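Probable glutathione reductase (Sinorhizobium meliloti, PDB 4DNA) probably catalyses the NADPH-dependent reduction of glutathione disulfide to glutathione, working as a homodimer with one FAD per subunit. Local coordinates at residues E65-G69 with F70-V74; A425-T428 with K429-D433. One frame throughout, in Å; residues are numbered along the deposited sequence.

Contact 1: residues E65-G69 with F70-V74; sequences EDAAG and FGWTV
Ala67 and Trp72 meet where helix 48-66 gives way to strand 72-74, in what resembles a Schellman-type turn with Gly71 at C-prime. The Trp72 side chain shows how the two arms fit. Its CB lies 3.3 Å from Ala67 O and 3.9 Å from Ala67 CB. Beyond it, Trp72 CG and CD1 are each 4.0 Å from Ala67 O, which sits near the indole plane at the ring edge. With CG anti to the carbonyl carbon (chi1 -75°), the ring then leads off to the second subunit, where NE1 donates to Ala57 O and the ring meets Phe64 edge-to-face; strand 72-74 also pairs antiparallel with a strand of that subunit.

Backbone bonds close the turn. Phe70 N reaches Ala67 O at 3.0 Å, and Trp72 N adds a weak bond to the same oxygen, while Gly71 N donates to Ala68 O at 3.2 Å. Gly71 has phi 87°, a conformation that favours glycine. Asp66 O lies at the edge of the Phe70 ring, near its plane, 3.7 Å from CD1. Across the turn, Ala68 CA directs its C-H at Trp72 O, 3.3 Å away, with 170° at the hydrogen.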
loop_
_atom_site.group_PDB
_atom_site.type_symbol
_atom_site.label_atom_id
_atom_site.label_comp_id
_atom_site.label_asym_id
_atom_site.label_seq_id
_atom_site.Cartn_x
_atom_site.Cartn_y
_atom_site.Cartn_z
ATOM N N GLU A 65 19.959 -3.721 -7.860
ATOM C CA GLU A 65 20.467 -2.590 -8.640
ATOM C C GLU A 65 19.999 -1.262 -8.051
ATOM O O GLU A 65 20.747 -0.274 -8.041
ATOM C CB GLU A 65 20.140 -2.715 -10.136
ATOM C CG GLU A 65 18.686 -3.031 -10.441
ATOM C CD GLU A 65 18.518 -3.989 -11.616
ATOM O OE1 GLU A 65 19.177 -5.056 -11.623
ATOM O OE2 GLU A 65 17.713 -3.682 -12.528
ATOM N N ASP A 66 18.780 -1.254 -7.522
ATOM C CA ASP A 66 18.221 -0.045 -6.942
ATOM C C ASP A 66 18.981 0.427 -5.720
ATOM O O ASP A 66 19.019 1.623 -5.464
ATOM C CB ASP A 66 16.744 -0.220 -6.615
ATOM C CG ASP A 66 15.847 0.114 -7.793
ATOM O OD1 ASP A 66 16.384 0.340 -8.917
ATOM O OD2 ASP A 66 14.610 0.170 -7.586
ATOM N N ALA A 67 19.599 -0.502 -4.985
ATOM C CA ALA A 67 20.326 -0.174 -3.752
ATOM C C ALA A 67 21.562 0.675 -4.016
ATOM O O ALA A 67 22.051 1.349 -3.115
ATOM C CB ALA A 67 20.708 -1.436 -2.995
ATOM N N ALA A 68 22.058 0.637 -5.253
ATOM C CA ALA A 68 23.303 1.318 -5.614
ATOM C C ALA A 68 23.205 2.818 -5.359
ATOM O O ALA A 68 24.112 3.428 -4.785
ATOM C CB ALA A 68 23.657 1.041 -7.067
ATOM N N GLY A 69 22.068 3.388 -5.751
ATOM C CA GLY A 69 21.825 4.820 -5.633
ATOM C C GLY A 69 21.661 5.289 -4.207
ATOM O O GLY A 69 21.566 6.487 -3.964
ATOM N N PHE A 70 21.633 4.346 -3.271
ATOM C CA PHE A 70 21.525 4.654 -1.848
ATOM C C PHE A 70 22.807 4.394 -1.044
ATOM O O PHE A 70 22.755 4.275 0.180
ATOM C CB PHE A 70 20.353 3.890 -1.238
ATOM C CG PHE A 70 19.014 4.458 -1.603
ATOM C CD1 PHE A 70 18.404 4.121 -2.806
ATOM C CD2 PHE A 70 18.361 5.336 -0.749
ATOM C CE1 PHE A 70 17.168 4.648 -3.153
ATOM C CE2 PHE A 70 17.126 5.864 -1.085
ATOM C CZ PHE A 70 16.522 5.516 -2.288
ATOM N N GLY A 71 23.950 4.303 -1.727
ATOM C CA GLY A 71 25.244 4.170 -1.048
ATOM C C GLY A 71 25.645 2.741 -0.730
ATOM O O GLY A 71 26.628 2.508 -0.010
ATOM N N TRP A 72 24.871 1.792 -1.259
ATOM C CA TRP A 72 25.200 0.376 -1.173
ATOM C C TRP A 72 25.962 -0.064 -2.390
ATOM O O TRP A 72 25.735 0.429 -3.493
ATOM C CB TRP A 72 23.943 -0.466 -1.062
ATOM C CG TRP A 72 23.270 -0.448 0.289
ATOM C CD1 TRP A 72 22.250 0.398 0.715
ATOM C CD2 TRP A 72 23.519 -1.347 1.433
ATOM N NE1 TRP A 72 21.873 0.102 1.997
ATOM C CE2 TRP A 72 22.597 -0.930 2.489
ATOM C CE3 TRP A 72 24.379 -2.408 1.676
ATOM C CZ2 TRP A 72 22.561 -1.564 3.729
ATOM C CZ3 TRP A 72 24.332 -3.034 2.928
ATOM C CH2 TRP A 72 23.450 -2.618 3.928
ATOM N N THR A 73 26.886 -0.994 -2.183
ATOM C CA THR A 73 27.548 -1.710 -3.255
ATOM C C THR A 73 27.283 -3.165 -2.925
ATOM O O THR A 73 27.783 -3.686 -1.918
ATOM C CB THR A 73 29.069 -1.440 -3.270
ATOM O OG1 THR A 73 29.314 -0.110 -2.814
ATOM C CG2 THR A 73 29.646 -1.584 -4.670
ATOM N N VAL A 74 26.458 -3.810 -3.739
ATOM C CA VAL A 74 26.170 -5.224 -3.544
ATOM C C VAL A 74 26.987 -6.037 -4.541
ATOM O O VAL A 74 26.970 -5.743 -5.745
ATOM C CB VAL A 74 24.685 -5.563 -3.758
ATOM C CG1 VAL A 74 24.315 -6.760 -2.903
ATOM C CG2 VAL A 74 23.784 -4.378 -3.440
#

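Contact 2: residues A425-T428 with K429-D433; sequences AGCT and KDDFD
Thr428 and Asp431 form a capping box that starts helix 429-433, with Thr428 as N-cap. The two side chains cross obliquely, and both halves of the box are supported by nearly straight bonds: Asp431 N donates to Thr428 OG1 at 3.3 Å (167° at the hydrogen), and Thr428 N returns a bond to Asp431 OD2 at 2.7 Å, also 167°, arriving from above the carboxylate plane. Thr428 OG1 lies between its own N and carbonyl carbon (chi1 60°), which turns it back over the first turn and also lets it donate weakly to Asp431 OD2 at 3.2 Å. A further weak bond, Phe432 N to Thr428 O, is the first of the helical i to i+4 pattern.

The buried side is lined by Cys427, whose CB and SG both approach Asp431 OD2 at 3.5 Å. Cys427 CB also touches Phe432 CE1 at 4.4 Å, near the ring plane at its edge, and Phe432 in turn packs on Leu393 of strand 389-396 and on Ile421 of the second subunit. The other flank is looser. Asp430 is partly exposed and brings its CB to 3.7 Å from Thr428 OG1, while its carboxylate forms a salt bridge with Arg400.

Before the box, Gly426 is the C-prime residue of the Schellman motif closing helix 412-424, so one helix ends and the next begins within a few residues. Asp431 OD2 thus receives one firm N-H donor and a weaker hydroxyl beside a helix N-terminus, a setting that would probably favour the ionised carboxylate.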
loop_
_atom_site.group_PDB
_atom_site.type_symbol
_atom_site.label_atom_id
_atom_site.label_comp_id
_atom_site.label_asym_id
_atom_site.label_seq_id
_atom_site.Cartn_x
_atom_site.Cartn_y
_atom_site.Cartn_z
ATOM N N ALA A 425 -19.095 2.114 -1.008
ATOM C CA ALA A 425 -19.934 3.045 -0.237
ATOM C C ALA A 425 -20.293 4.334 -0.988
ATOM O O ALA A 425 -20.778 5.288 -0.374
ATOM C CB ALA A 425 -19.279 3.375 1.110
ATOM N N GLY A 426 -20.047 4.361 -2.300
ATOM C CA GLY A 426 -20.375 5.509 -3.150
ATOM C C GLY A 426 -19.692 6.835 -2.825
ATOM O O GLY A 426 -20.345 7.868 -2.807
ATOM N N CYS A 427 -18.387 6.831 -2.579
ATOM C CA CYS A 427 -17.678 8.080 -2.288
ATOM C C CYS A 427 -17.586 9.054 -3.471
ATOM O O CYS A 427 -17.467 8.647 -4.645
ATOM C CB CYS A 427 -16.291 7.808 -1.695
ATOM S SG CYS A 427 -16.307 7.553 0.106
ATOM N N THR A 428 -17.636 10.347 -3.159
ATOM C CA THR A 428 -17.582 11.377 -4.186
ATOM C C THR A 428 -16.181 11.943 -4.279
ATOM O O THR A 428 -15.416 11.835 -3.319
ATOM C CB THR A 428 -18.563 12.520 -3.890
ATOM O OG1 THR A 428 -18.244 13.120 -2.626
ATOM C CG2 THR A 428 -19.993 12.009 -3.870
ATOM N N LYS A 429 -15.854 12.557 -5.422
ATOM C CA LYS A 429 -14.550 13.203 -5.647
ATOM C C LYS A 429 -14.302 14.245 -4.566
ATOM O O LYS A 429 -13.166 14.588 -4.237
ATOM C CB LYS A 429 -14.494 13.837 -7.052
ATOM C CG LYS A 429 -13.195 14.568 -7.422
ATOM C CD LYS A 429 -11.959 13.679 -7.328
ATOM C CE LYS A 429 -10.669 14.380 -7.711
ATOM N NZ LYS A 429 -10.253 15.445 -6.765
ATOM N N ASP A 430 -15.392 14.727 -3.993
ATOM C CA ASP A 430 -15.327 15.688 -2.911
ATOM C C ASP A 430 -14.850 15.038 -1.610
ATOM O O ASP A 430 -13.930 15.578 -0.997
ATOM C CB ASP A 430 -16.646 16.455 -2.805
ATOM C CG ASP A 430 -17.013 17.121 -4.125
ATOM O OD1 ASP A 430 -16.386 18.139 -4.478
ATOM O OD2 ASP A 430 -17.880 16.591 -4.842
ATOM N N ASP A 431 -15.408 13.883 -1.219
ATOM C CA ASP A 431 -14.877 13.123 -0.067
ATOM C C ASP A 431 -13.365 12.995 -0.156
ATOM O O ASP A 431 -12.651 13.136 0.856
ATOM C CB ASP A 431 -15.439 11.698 0.004
ATOM C CG ASP A 431 -16.953 11.654 0.133
ATOM O OD1 ASP A 431 -17.505 12.462 0.911
ATOM O OD2 ASP A 431 -17.583 10.795 -0.535
ATOM N N PHE A 432 -12.885 12.714 -1.371
ATOM C CA PHE A 432 -11.450 12.592 -1.617
ATOM C C PHE A 432 -10.707 13.898 -1.331
ATOM O O PHE A 432 -9.669 13.880 -0.669
ATOM C CB PHE A 432 -11.158 12.205 -3.058
ATOM C CG PHE A 432 -11.191 10.738 -3.334
ATOM C CD1 PHE A 432 -12.363 10.000 -3.171
ATOM C CD2 PHE A 432 -10.070 10.105 -3.849
ATOM C CE1 PHE A 432 -12.397 8.654 -3.479
ATOM C CE2 PHE A 432 -10.104 8.753 -4.168
ATOM C CZ PHE A 432 -11.268 8.028 -3.974
ATOM N N ASP A 433 -11.228 15.018 -1.840
ATOM C CA ASP A 433 -10.539 16.303 -1.708
ATOM C C ASP A 433 -10.497 16.828 -0.275
ATOM O O ASP A 433 -9.527 17.463 0.108
ATOM C CB ASP A 433 -11.112 17.334 -2.676
ATOM C CG ASP A 433 -10.923 16.931 -4.134
ATOM O OD1 ASP A 433 -10.504 15.797 -4.392
ATOM O OD2 ASP A 433 -11.185 17.744 -5.035
#

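Contacts 1 and 2 lie about 40 Å apart between centres, contact 1 in the nucleotide-binding part of the chain and contact 2 in the dimerisation domain, and share no secondary-structure element. Both are local, partly buried helix-end contacts that touch the second subunit: contact 1 follows a helix, contact 2 precedes one. They differ in what holds them. The 65-74 turn relies on backbone carbonyls and small apolar residues, with Trp72 and the strand edge turned to the partner subunit, and Phe70 shared between it and helix 380-383. At 425-433, between two helices, side-chain oxygens do the work, and packing onto the partner adds to a charged and hydroxyl-based helix start.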